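Local coordinates for protein alpha-1,2-mannosyltransferase (Ktr4), putative (Neosartorya fumigata, PDB 7BOP) that is a putative alpha-1,2-mannosyltransferase of the GT-A clan that holds GDP and a manganese ion, at residues A[234-248]-A[294-306]. Residues are numbered along the deposited sequence; the frame is centred on the assembly and turned at random.
Sequences LWPETKKFLAANPSY and EQYDAYFNHLDRA
F241 lies against helix 294-306 between Y299 and H302, a worked example of how one aromatic side chain can seat one helix on another. With CG anti to the backbone N (chi1 180°), its ring is carried onto the backbone of the partner helix: CA of Y299 sits over one face, 3.8 Å from the ring centroid, while CZ of F241 meets CB of A298 at 3.7 Å. N245 lies over the opposite face, its ND2 giving a hydrogen bond to F241 O. The H302 ring receives CB of F241 almost on its normal; the F241 and H302 ring planes lie oblique, 59° apart. ND1 of H302, buried here, finds no partner in the model.

Deeper in, Y299 OH donates to T238 OG1 at 2.7 Å; T238 OG1 in turn donates to L234 O, which also accepts from T238 N. CD1 of L234 and CD2 of L303 close this tight, buried side at 3.8 Å.

The solvent side is more polar. Y248, well packed between Q295 CG and N245 CB, donates its OH to OE2 of exposed E294 at 2.6 Å. At the other end, CD of E237 touches CB of A306, its O and OE1 lie near CE1 of H302, and OE1 forms a salt bridge with K240 NZ.

T238 and Y299 also touch helix 316-327. The helices, 127° apart in direction, enclose an aromatic cluster in the helical layer of a GT-A fold.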
ATOM      1  N   LEU A 234      -6.858   0.829  17.635  1.00 29.96           N
ATOM      2  CA  LEU A 234      -7.027   1.561  16.372  1.00 29.87           C
ATOM      3  C   LEU A 234      -8.501   1.755  16.039  1.00 29.01           C
ATOM      4  O   LEU A 234      -8.930   2.876  15.764  1.00 29.07           O
ATOM      5  CB  LEU A 234      -6.300   0.852  15.220  1.00 29.88           C
ATOM      6  CG  LEU A 234      -6.387   1.497  13.833  1.00 30.15           C
ATOM      7  CD1 LEU A 234      -5.985   2.971  13.883  1.00 30.53           C
ATOM      8  CD2 LEU A 234      -5.499   0.721  12.871  1.00 30.10           C
ATOM      9  N   TRP A 235      -9.283   0.683  16.097  1.00 28.84           N
ATOM     10  CA  TRP A 235     -10.712   0.783  15.795  1.00 29.82           C
ATOM     11  C   TRP A 235     -11.490   1.581  16.850  1.00 31.02           C
ATOM     12  O   TRP A 235     -12.327   2.427  16.487  1.00 31.19           O
ATOM     13  CB  TRP A 235     -11.339  -0.591  15.545  1.00 29.51           C
ATOM     14  CG  TRP A 235     -12.728  -0.520  14.982  1.00 29.88           C
ATOM     15  CD1 TRP A 235     -13.879  -0.901  15.595  1.00 31.07           C
ATOM     16  CD2 TRP A 235     -13.108  -0.011  13.704  1.00 30.92           C
ATOM     17  NE1 TRP A 235     -14.955  -0.672  14.780  1.00 31.30           N
ATOM     18  CE2 TRP A 235     -14.512  -0.119  13.612  1.00 31.39           C
ATOM     19  CE3 TRP A 235     -12.397   0.513  12.616  1.00 31.08           C
ATOM     20  CZ2 TRP A 235     -15.218   0.277  12.478  1.00 30.89           C
ATOM     21  CZ3 TRP A 235     -13.097   0.909  11.497  1.00 30.21           C
ATOM     22  CH2 TRP A 235     -14.494   0.790  11.433  1.00 31.81           C
ATOM     23  N   PRO A 236     -11.224   1.330  18.152  1.00 31.38           N
ATOM     24  CA  PRO A 236     -11.816   2.206  19.163  1.00 31.52           C
ATOM     25  C   PRO A 236     -11.534   3.700  18.921  1.00 31.41           C
ATOM     26  O   PRO A 236     -12.457   4.508  19.008  1.00 31.89           O
ATOM     27  CB  PRO A 236     -11.180   1.712  20.454  1.00 30.12           C
ATOM     28  CG  PRO A 236     -11.067   0.236  20.227  1.00 31.38           C
ATOM     29  CD  PRO A 236     -10.696   0.092  18.765  1.00 32.06           C
ATOM     30  N   GLU A 237     -10.293   4.046  18.588  1.00 31.97           N
ATOM     31  CA  GLU A 237      -9.939   5.444  18.298  1.00 32.93           C
ATOM     32  C   GLU A 237     -10.618   5.957  17.036  1.00 32.25           C
ATOM     33  O   GLU A 237     -11.075   7.105  16.990  1.00 31.60           O
ATOM     34  CB  GLU A 237      -8.424   5.630  18.206  1.00 33.36           C
ATOM     35  CG  GLU A 237      -7.704   5.530  19.545  1.00 35.96           C
ATOM     36  CD  GLU A 237      -8.056   6.643  20.529  1.00 40.51           C
ATOM     37  OE1 GLU A 237      -8.686   7.657  20.121  1.00 40.77           O
ATOM     38  OE2 GLU A 237      -7.687   6.506  21.720  1.00 42.50           O
ATOM     39  N   THR A 238     -10.717   5.100  16.024  1.00 31.71           N
ATOM     40  CA  THR A 238     -11.449   5.421  14.790  1.00 31.62           C
ATOM     41  C   THR A 238     -12.924   5.758  15.071  1.00 32.96           C
ATOM     42  O   THR A 238     -13.457   6.755  14.560  1.00 30.23           O
ATOM     43  CB  THR A 238     -11.326   4.258  13.776  1.00 31.03           C
ATOM     44  OG1 THR A 238      -9.934   4.039  13.471  1.00 30.06           O
ATOM     45  CG2 THR A 238     -12.110   4.539  12.492  1.00 31.97           C
ATOM     46  N   LYS A 239     -13.576   4.920  15.873  1.00 31.78           N
ATOM     47  CA  LYS A 239     -14.973   5.169  16.255  1.00 34.34           C
ATOM     48  C   LYS A 239     -15.164   6.490  17.015  1.00 33.53           C
ATOM     49  O   LYS A 239     -16.179   7.161  16.824  1.00 33.89           O
ATOM     50  CB  LYS A 239     -15.538   4.008  17.065  1.00 35.49           C
ATOM     51  CG  LYS A 239     -15.843   2.776  16.225  1.00 38.42           C
ATOM     52  CD  LYS A 239     -16.060   1.542  17.100  1.00 40.45           C
ATOM     53  CE  LYS A 239     -17.331   1.617  17.892  1.00 42.34           C
ATOM     54  NZ  LYS A 239     -17.525   0.413  18.726  1.00 41.95           N
ATOM     55  N   LYS A 240     -14.197   6.845  17.861  1.00 32.25           N
ATOM     56  CA  LYS A 240     -14.192   8.142  18.544  1.00 35.03           C
ATOM     57  C   LYS A 240     -14.127   9.299  17.541  1.00 34.89           C
ATOM     58  O   LYS A 240     -14.902  10.257  17.625  1.00 32.77           O
ATOM     59  CB  LYS A 240     -13.024   8.236  19.536  1.00 34.53           C
ATOM     60  CG  LYS A 240     -13.191   7.336  20.762  1.00 34.52           C
ATOM     61  CD  LYS A 240     -11.898   7.149  21.524  1.00 34.28           C
ATOM     62  CE  LYS A 240     -11.409   8.434  22.171  1.00 34.24           C
ATOM     63  NZ  LYS A 240     -10.134   8.234  22.919  1.00 35.43           N
ATOM     64  N   PHE A 241     -13.214   9.188  16.579  1.00 33.64           N
ATOM     65  CA  PHE A 241     -13.112  10.168  15.510  1.00 32.93           C
ATOM     66  C   PHE A 241     -14.421  10.321  14.727  1.00 33.66           C
ATOM     67  O   PHE A 241     -14.862  11.451  14.449  1.00 32.85           O
ATOM     68  CB  PHE A 241     -11.975   9.793  14.563  1.00 33.70           C
ATOM     69  CG  PHE A 241     -11.809  10.749  13.429  1.00 33.41           C
ATOM     70  CD1 PHE A 241     -11.247  11.995  13.650  1.00 34.16           C
ATOM     71  CD2 PHE A 241     -12.242  10.417  12.149  1.00 34.48           C
ATOM     72  CE1 PHE A 241     -11.096  12.895  12.610  1.00 34.88           C
ATOM     73  CE2 PHE A 241     -12.107  11.318  11.106  1.00 36.17           C
ATOM     74  CZ  PHE A 241     -11.518  12.556  11.335  1.00 35.17           C
ATOM     75  N   LEU A 242     -15.039   9.192  14.372  1.00 31.51           N
ATOM     76  CA  LEU A 242     -16.293   9.215  13.627  1.00 32.91           C
ATOM     77  C   LEU A 242     -17.431   9.858  14.421  1.00 34.20           C
ATOM     78  O   LEU A 242     -18.209  10.624  13.854  1.00 34.21           O
ATOM     79  CB  LEU A 242     -16.714   7.816  13.166  1.00 34.14           C
ATOM     80  CG  LEU A 242     -15.871   7.128  12.089  1.00 34.79           C
ATOM     81  CD1 LEU A 242     -16.313   5.688  11.947  1.00 35.25           C
ATOM     82  CD2 LEU A 242     -15.966   7.839  10.748  1.00 36.87           C
ATOM     83  N   ALA A 243     -17.520   9.563  15.717  1.00 33.63           N
ATOM     84  CA  ALA A 243     -18.548  10.171  16.580  1.00 34.63           C
ATOM     85  C   ALA A 243     -18.402  11.696  16.658  1.00 34.80           C
ATOM     86  O   ALA A 243     -19.400  12.409  16.719  1.00 37.01           O
ATOM     87  CB  ALA A 243     -18.516   9.555  17.970  1.00 34.23           C
ATOM     88  N   ALA A 244     -17.164  12.179  16.638  1.00 35.78           N
ATOM     89  CA  ALA A 244     -16.876  13.612  16.590  1.00 37.26           C
ATOM     90  C   ALA A 244     -17.076  14.255  15.207  1.00 39.86           C
ATOM     91  O   ALA A 244     -17.214  15.476  15.119  1.00 38.71           O
ATOM     92  CB  ALA A 244     -15.460  13.871  17.080  1.00 37.06           C
ATOM     93  N   ASN A 245     -17.076  13.450  14.142  1.00 39.02           N
ATOM     94  CA  ASN A 245     -17.197  13.950  12.761  1.00 37.87           C
ATOM     95  C   ASN A 245     -18.189  13.117  11.932  1.00 36.53           C
ATOM     96  O   ASN A 245     -17.798  12.452  10.977  1.00 36.40           O
ATOM     97  CB  ASN A 245     -15.812  13.956  12.101  1.00 37.29           C
ATOM     98  CG  ASN A 245     -14.796  14.780  12.871  1.00 37.53           C
ATOM     99  OD1 ASN A 245     -14.687  15.985  12.674  1.00 39.68           O
ATOM    100  ND2 ASN A 245     -14.037  14.129  13.745  1.00 36.71           N
ATOM    101  N   PRO A 246     -19.483  13.148  12.292  1.00 37.71           N
ATOM    102  CA  PRO A 246     -20.459  12.268  11.641  1.00 40.12           C
ATOM    103  C   PRO A 246     -20.730  12.533  10.154  1.00 39.87           C
ATOM    104  O   PRO A 246     -21.227  11.640   9.472  1.00 43.37           O
ATOM    105  CB  PRO A 246     -21.746  12.467  12.473  1.00 41.24           C
ATOM    106  CG  PRO A 246     -21.548  13.749  13.207  1.00 42.17           C
ATOM    107  CD  PRO A 246     -20.074  13.892  13.424  1.00 42.27           C
ATOM    108  N   SER A 247     -20.396  13.717   9.647  1.00 37.70           N
ATOM    109  CA  SER A 247     -20.563  13.997   8.225  1.00 38.79           C
ATOM    110  C   SER A 247     -19.449  13.402   7.352  1.00 37.64           C
ATOM    111  O   SER A 247     -19.570  13.403   6.136  1.00 37.73           O
ATOM    112  CB  SER A 247     -20.650  15.509   7.981  1.00 38.61           C
ATOM    113  OG  SER A 247     -19.408  16.147   8.222  1.00 39.64           O
ATOM    114  N   TYR A 248     -18.364  12.923   7.956  1.00 36.99           N
ATOM    115  CA  TYR A 248     -17.224  12.426   7.178  1.00 36.52           C
ATOM    116  C   TYR A 248     -17.435  11.056   6.525  1.00 36.31           C
ATOM    117  O   TYR A 248     -16.876  10.805   5.468  1.00 37.54           O
ATOM    118  CB  TYR A 248     -15.969  12.406   8.048  1.00 35.96           C
ATOM    119  CG  TYR A 248     -15.334  13.754   8.330  1.00 36.49           C
ATOM    120  CD1 TYR A 248     -15.952  14.976   7.965  1.00 38.46           C
ATOM    121  CD2 TYR A 248     -14.114  13.813   8.984  1.00 36.07           C
ATOM    122  CE1 TYR A 248     -15.341  16.193   8.237  1.00 37.64           C
ATOM    123  CE2 TYR A 248     -13.507  15.020   9.271  1.00 38.15           C
ATOM    124  CZ  TYR A 248     -14.121  16.205   8.897  1.00 39.28           C
ATOM    125  OH  TYR A 248     -13.493  17.388   9.180  1.00 39.77           O
ATOM    126  N   GLU A 294      -9.614  16.859   3.642  1.00 34.25           N
ATOM    127  CA  GLU A 294     -10.058  17.185   4.990  1.00 36.48           C
ATOM    128  C   GLU A 294     -10.277  15.935   5.834  1.00 33.66           C
ATOM    129  O   GLU A 294      -9.790  15.848   6.950  1.00 32.71           O
ATOM    130  CB  GLU A 294     -11.373  17.981   4.944  1.00 38.32           C
ATOM    131  CG  GLU A 294     -11.861  18.449   6.312  1.00 42.15           C
ATOM    132  CD  GLU A 294     -13.233  19.125   6.285  1.00 45.01           C
ATOM    133  OE1 GLU A 294     -13.693  19.555   5.205  1.00 47.07           O
ATOM    134  OE2 GLU A 294     -13.862  19.209   7.362  1.00 46.51           O
ATOM    135  N   GLN A 295     -11.018  14.987   5.286  1.00 33.35           N
ATOM    136  CA  GLN A 295     -11.472  13.828   6.047  1.00 34.66           C
ATOM    137  C   GLN A 295     -10.292  12.948   6.449  1.00 33.73           C
ATOM    138  O   GLN A 295     -10.058  12.731   7.645  1.00 33.54           O
ATOM    139  CB  GLN A 295     -12.502  13.016   5.263  1.00 37.46           C
ATOM    140  CG  GLN A 295     -13.844  13.717   5.074  1.00 39.78           C
ATOM    141  CD  GLN A 295     -13.862  14.721   3.932  1.00 45.36           C
ATOM    142  OE1 GLN A 295     -12.948  14.777   3.104  1.00 41.50           O
ATOM    143  NE2 GLN A 295     -14.903  15.549   3.903  1.00 50.25           N
ATOM    144  N   TYR A 296      -9.540  12.465   5.464  1.00 32.05           N
ATOM    145  CA  TYR A 296      -8.421  11.578   5.761  1.00 30.94           C
ATOM    146  C   TYR A 296      -7.385  12.253   6.647  1.00 31.84           C
ATOM    147  O   TYR A 296      -6.898  11.652   7.611  1.00 31.08           O
ATOM    148  CB  TYR A 296      -7.731  11.011   4.514  1.00 30.56           C
ATOM    149  CG  TYR A 296      -6.611  10.088   4.940  1.00 29.78           C
ATOM    150  CD1 TYR A 296      -5.328  10.585   5.171  1.00 29.53           C
ATOM    151  CD2 TYR A 296      -6.859   8.740   5.217  1.00 29.86           C
ATOM    152  CE1 TYR A 296      -4.311   9.768   5.631  1.00 28.73           C
ATOM    153  CE2 TYR A 296      -5.844   7.909   5.669  1.00 29.26           C
ATOM    154  CZ  TYR A 296      -4.574   8.429   5.867  1.00 28.87           C
ATOM    155  OH  TYR A 296      -3.564   7.632   6.323  1.00 29.12           O
ATOM    156  N   ASP A 297      -7.009  13.481   6.314  1.00 31.65           N
ATOM    157  CA  ASP A 297      -5.955  14.126   7.069  1.00 32.51           C
ATOM    158  C   ASP A 297      -6.377  14.430   8.506  1.00 31.97           C
ATOM    159  O   ASP A 297      -5.551  14.352   9.402  1.00 30.95           O
ATOM    160  CB  ASP A 297      -5.458  15.392   6.383  1.00 34.33           C
ATOM    161  CG  ASP A 297      -4.110  15.825   6.893  1.00 34.66           C
ATOM    162  OD1 ASP A 297      -3.185  14.984   7.001  1.00 35.45           O
ATOM    163  OD2 ASP A 297      -3.970  17.017   7.197  1.00 38.19           O
ATOM    164  N   ALA A 298      -7.646  14.776   8.724  1.00 32.21           N
ATOM    165  CA  ALA A 298      -8.167  14.932  10.094  1.00 32.76           C
ATOM    166  C   ALA A 298      -8.095  13.600  10.856  1.00 32.07           C
ATOM    167  O   ALA A 298      -7.741  13.577  12.036  1.00 31.30           O
ATOM    168  CB  ALA A 298      -9.596  15.456  10.079  1.00 33.24           C
ATOM    169  N   TYR A 299      -8.416  12.504  10.167  1.00 32.05           N
ATOM    170  CA  TYR A 299      -8.291  11.152  10.726  1.00 31.03           C
ATOM    171  C   TYR A 299      -6.853  10.870  11.127  1.00 30.83           C
ATOM    172  O   TYR A 299      -6.594  10.430  12.257  1.00 30.20           O
ATOM    173  CB  TYR A 299      -8.807  10.108   9.729  1.00 30.76           C
ATOM    174  CG  TYR A 299      -8.666   8.666  10.176  1.00 30.96           C
ATOM    175  CD1 TYR A 299      -9.258   8.224  11.360  1.00 32.14           C
ATOM    176  CD2 TYR A 299      -7.966   7.732   9.402  1.00 32.00           C
ATOM    177  CE1 TYR A 299      -9.142   6.901  11.768  1.00 32.09           C
ATOM    178  CE2 TYR A 299      -7.852   6.403   9.806  1.00 30.18           C
ATOM    179  CZ  TYR A 299      -8.441   5.994  10.983  1.00 30.60           C
ATOM    180  OH  TYR A 299      -8.334   4.676  11.397  1.00 31.09           O
ATOM    181  N   PHE A 300      -5.903  11.155  10.232  1.00 31.13           N
ATOM    182  CA  PHE A 300      -4.507  10.948  10.572  1.00 31.90           C
ATOM    183  C   PHE A 300      -4.112  11.744  11.821  1.00 33.34           C
ATOM    184  O   PHE A 300      -3.491  11.202  12.730  1.00 32.44           O
ATOM    185  CB  PHE A 300      -3.534  11.286   9.434  1.00 32.25           C
ATOM    186  CG  PHE A 300      -2.125  11.391   9.916  1.00 31.87           C
ATOM    187  CD1 PHE A 300      -1.421  10.244  10.256  1.00 33.22           C
ATOM    188  CD2 PHE A 300      -1.545  12.633  10.159  1.00 33.38           C
ATOM    189  CE1 PHE A 300      -0.133  10.324  10.767  1.00 33.11           C
ATOM    190  CE2 PHE A 300      -0.253  12.721  10.671  1.00 33.70           C
ATOM    191  CZ  PHE A 300       0.451  11.563  10.975  1.00 34.01           C
ATOM    192  N   ASN A 301      -4.461  13.031  11.857  1.00 33.54           N
ATOM    193  CA  ASN A 301      -4.085  13.869  12.995  1.00 34.03           C
ATOM    194  C   ASN A 301      -4.694  13.389  14.302  1.00 32.32           C
ATOM    195  O   ASN A 301      -4.028  13.445  15.332  1.00 32.53           O
ATOM    196  CB  ASN A 301      -4.417  15.340  12.752  1.00 35.50           C
ATOM    197  CG  ASN A 301      -3.499  15.971  11.730  1.00 36.97           C
ATOM    198  OD1 ASN A 301      -2.292  15.745  11.744  1.00 38.45           O
ATOM    199  ND2 ASN A 301      -4.063  16.767  10.841  1.00 39.47           N
ATOM    200  N   HIS A 302      -5.936  12.915  14.254  1.00 31.75           N
ATOM    201  CA  HIS A 302      -6.558  12.277  15.411  1.00 32.84           C
ATOM    202  C   HIS A 302      -5.725  11.084  15.917  1.00 32.14           C
ATOM    203  O   HIS A 302      -5.410  10.981  17.112  1.00 31.44           O
ATOM    204  CB  HIS A 302      -7.966  11.807  15.056  1.00 34.61           C
ATOM    205  CG  HIS A 302      -8.667  11.121  16.180  1.00 36.76           C
ATOM    206  ND1 HIS A 302      -8.525   9.773  16.437  1.00 39.50           N
ATOM    207  CD2 HIS A 302      -9.493  11.600  17.134  1.00 37.00           C
ATOM    208  CE1 HIS A 302      -9.238   9.454  17.501  1.00 38.06           C
ATOM    209  NE2 HIS A 302      -9.842  10.543  17.940  1.00 40.22           N
ATOM    210  N   LEU A 303      -5.358  10.194  15.002  1.00 31.11           N
ATOM    211  CA  LEU A 303      -4.528   9.028  15.353  1.00 31.50           C
ATOM    212  C   LEU A 303      -3.156   9.453  15.886  1.00 32.02           C
ATOM    213  O   LEU A 303      -2.616   8.852  16.827  1.00 31.96           O
ATOM    214  CB  LEU A 303      -4.352   8.115  14.141  1.00 31.00           C
ATOM    215  CG  LEU A 303      -5.600   7.451  13.559  1.00 30.85           C
ATOM    216  CD1 LEU A 303      -5.155   6.562  12.400  1.00 30.45           C
ATOM    217  CD2 LEU A 303      -6.407   6.650  14.587  1.00 31.76           C
ATOM    218  N   ASP A 304      -2.607  10.505  15.288  1.00 32.16           N
ATOM    219  CA  ASP A 304      -1.298  11.040  15.690  1.00 33.72           C
ATOM    220  C   ASP A 304      -1.303  11.529  17.150  1.00 34.11           C
ATOM    221  O   ASP A 304      -0.371  11.252  17.913  1.00 32.78           O
ATOM    222  CB  ASP A 304      -0.891  12.191  14.746  1.00 34.11           C
ATOM    223  CG  ASP A 304       0.615  12.371  14.635  1.00 35.61           C
ATOM    224  OD1 ASP A 304       1.366  11.409  14.872  1.00 34.89           O
ATOM    225  OD2 ASP A 304       1.068  13.482  14.286  1.00 36.01           O
ATOM    226  N   ARG A 305      -2.365  12.244  17.519  1.00 34.86           N
ATOM    227  CA  ARG A 305      -2.559  12.714  18.893  1.00 37.47           C
ATOM    228  C   ARG A 305      -2.906  11.584  19.876  1.00 36.43           C
ATOM    229  O   ARG A 305      -2.569  11.677  21.053  1.00 35.64           O
ATOM    230  CB  ARG A 305      -3.628  13.814  18.942  1.00 39.54           C
ATOM    231  CG  ARG A 305      -3.235  15.066  18.161  1.00 44.92           C
ATOM    232  CD  ARG A 305      -4.250  16.192  18.316  1.00 51.17           C
ATOM    233  NE  ARG A 305      -5.617  15.855  17.866  1.00 56.97           N
ATOM    234  CZ  ARG A 305      -6.149  16.117  16.657  1.00 56.84           C
ATOM    235  NH1 ARG A 305      -5.462  16.738  15.693  1.00 60.44           N
ATOM    236  NH2 ARG A 305      -7.398  15.747  16.403  1.00 54.50           N
ATOM    237  N   ALA A 306      -3.582  10.535  19.402  1.00 34.38           N
ATOM    238  CA  ALA A 306      -3.897   9.369  20.239  1.00 35.85           C
ATOM    239  C   ALA A 306      -2.663   8.573  20.662  1.00 34.92           C
ATOM    240  O   ALA A 306      -2.704   7.916  21.685  1.00 36.32           O
ATOM    241  CB  ALA A 306      -4.899   8.449  19.549  1.00 36.16           C
TER